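PDB 4R12: nicastrin from Dictyostelium purpureum, which probably serves, as in its relatives, as an essential subunit of gamma-secretase, the complex that cleaves membrane proteins such as Notch receptors and APP within the membrane. Local coordinates for residues A[77-82]-A[131-135]. Numbering follows the deposited sequence.
Sequences FNSTSV and ADGFT. With NAG (2-acetamido-2-deoxy-beta-D-glucopyranose), chain C.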
# COMPACT_ATOMS: atom_id res chain seq x y z
N PHE A 77 16.57 14.67 -7.77
CA PHE A 77 15.12 14.68 -7.64
C PHE A 77 14.67 14.70 -6.18
O PHE A 77 14.57 13.66 -5.53
CB PHE A 77 14.50 13.47 -8.36
CG PHE A 77 12.99 13.43 -8.28
CD1 PHE A 77 12.22 14.45 -8.82
CD2 PHE A 77 12.35 12.37 -7.66
CE1 PHE A 77 10.83 14.41 -8.76
CE2 PHE A 77 10.96 12.33 -7.58
CZ PHE A 77 10.20 13.35 -8.13
N ASN A 78 14.54 15.90 -5.64
CA ASN A 78 14.08 16.16 -4.28
C ASN A 78 13.50 17.60 -4.19
O ASN A 78 13.70 18.34 -5.08
CB ASN A 78 15.17 15.88 -3.24
CG ASN A 78 16.30 16.90 -3.25
OD1 ASN A 78 16.07 18.04 -3.50
ND2 ASN A 78 17.52 16.47 -2.93
N SER A 79 12.75 17.94 -3.15
CA SER A 79 12.06 19.23 -3.10
C SER A 79 13.01 20.40 -3.31
O SER A 79 12.79 21.23 -4.19
CB SER A 79 11.31 19.40 -1.77
OG SER A 79 12.16 19.18 -0.66
N THR A 80 14.08 20.44 -2.53
CA THR A 80 15.00 21.58 -2.56
C THR A 80 15.58 21.82 -3.94
O THR A 80 15.62 22.95 -4.44
CB THR A 80 16.15 21.38 -1.56
OG1 THR A 80 15.66 21.61 -0.23
CG2 THR A 80 17.28 22.35 -1.84
N SER A 81 16.02 20.73 -4.55
CA SER A 81 16.70 20.76 -5.83
C SER A 81 15.76 21.13 -6.98
O SER A 81 16.13 21.91 -7.86
CB SER A 81 17.36 19.39 -6.07
OG SER A 81 17.78 19.25 -7.41
N VAL A 82 14.55 20.57 -6.97
CA VAL A 82 13.61 20.83 -8.04
C VAL A 82 12.95 22.21 -7.89
O VAL A 82 12.79 22.94 -8.86
CB VAL A 82 12.51 19.73 -8.12
CG1 VAL A 82 11.39 20.15 -9.05
CG2 VAL A 82 13.12 18.40 -8.59
N ALA A 131 12.04 13.16 6.13
CA ALA A 131 11.14 13.41 5.02
C ALA A 131 11.15 14.87 4.55
O ALA A 131 11.27 15.78 5.37
CB ALA A 131 9.72 13.02 5.42
N ASP A 132 11.01 15.09 3.25
CA ASP A 132 10.91 16.47 2.76
C ASP A 132 9.51 16.79 2.21
O ASP A 132 9.27 17.90 1.71
CB ASP A 132 12.01 16.76 1.73
CG ASP A 132 11.73 16.17 0.34
OD1 ASP A 132 10.77 15.40 0.15
OD2 ASP A 132 12.52 16.49 -0.57
N GLY A 133 8.59 15.83 2.30
CA GLY A 133 7.21 16.07 1.91
C GLY A 133 6.97 16.44 0.45
O GLY A 133 5.92 16.94 0.10
N PHE A 134 7.95 16.17 -0.39
CA PHE A 134 7.91 16.48 -1.81
C PHE A 134 6.64 15.99 -2.54
O PHE A 134 6.18 16.62 -3.49
CB PHE A 134 9.15 15.87 -2.47
CG PHE A 134 9.49 16.45 -3.81
CD1 PHE A 134 9.13 17.73 -4.15
CD2 PHE A 134 10.18 15.68 -4.73
CE1 PHE A 134 9.47 18.26 -5.38
CE2 PHE A 134 10.52 16.20 -5.96
CZ PHE A 134 10.16 17.49 -6.28
N THR A 135 6.09 14.85 -2.10
CA THR A 135 4.90 14.31 -2.75
C THR A 135 3.71 15.27 -2.66
O THR A 135 2.90 15.35 -3.59
CB THR A 135 4.50 12.94 -2.14
OG1 THR A 135 5.51 11.99 -2.46
CG2 THR A 135 3.17 12.44 -2.71
C1 NAG C . 18.48 16.99 -2.52
C2 NAG C . 19.39 16.84 -1.31
C3 NAG C . 20.63 17.69 -1.39
C4 NAG C . 21.36 17.52 -2.68
C5 NAG C . 20.38 17.75 -3.83
C6 NAG C . 20.95 17.54 -5.20
C7 NAG C . 17.93 16.34 0.49
C8 NAG C . 17.04 16.89 1.55
N2 NAG C . 18.71 17.19 -0.13
O3 NAG C . 21.45 17.34 -0.30
O4 NAG C . 22.36 18.51 -2.66
O5 NAG C . 19.24 16.92 -3.70
O6 NAG C . 21.87 16.49 -5.30
O7 NAG C . 17.93 15.18 0.23
O HOH W 1 10.10 20.52 1.48
O HOH W 2 14.81 18.44 -0.34
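Phe77 lies just ahead of the N-cap of helix 79-83, and its ring meets that of Phe134 obliquely, the planes inclined at 59° and the centroids 5.1 Å apart, with CE1 of Phe77 3.3 Å from CE2 of Phe134. Phe226 meets both rings and ties them into a larger aromatic cluster. Asn78 is the N-cap; its OD1 accepts from Ser81 N (2.9 Å), while its ND2 carries the N-linked NAG, so the glycan is attached at the very residue that caps the helix. Ser79 N (3.0 Å) and Ser79 OG (2.7 Å) both donate to OD2 of Asp132, whose other oxygen, OD1, accepts from Phe134 N (3.0 Å). Beside this carboxylate, Ser79 CA sits over the face of Phe134, 3.7 Å from the ring centroid, in a CH-pi contact. Thr80 joins in through water 2, which accepts from its N and donates to Asp132 OD2. One turn on, Val82 CB reaches Phe134 CZ at 3.7 Å, closing the apolar side towards strands 67-72 and 90-96. Within the nicastrin small lobe, the arrangement pairs a glycosylated, asparagine-capped helix N-terminus with an Asx turn, whose aspartate fastens the 131-135 loop to the helix's first turn.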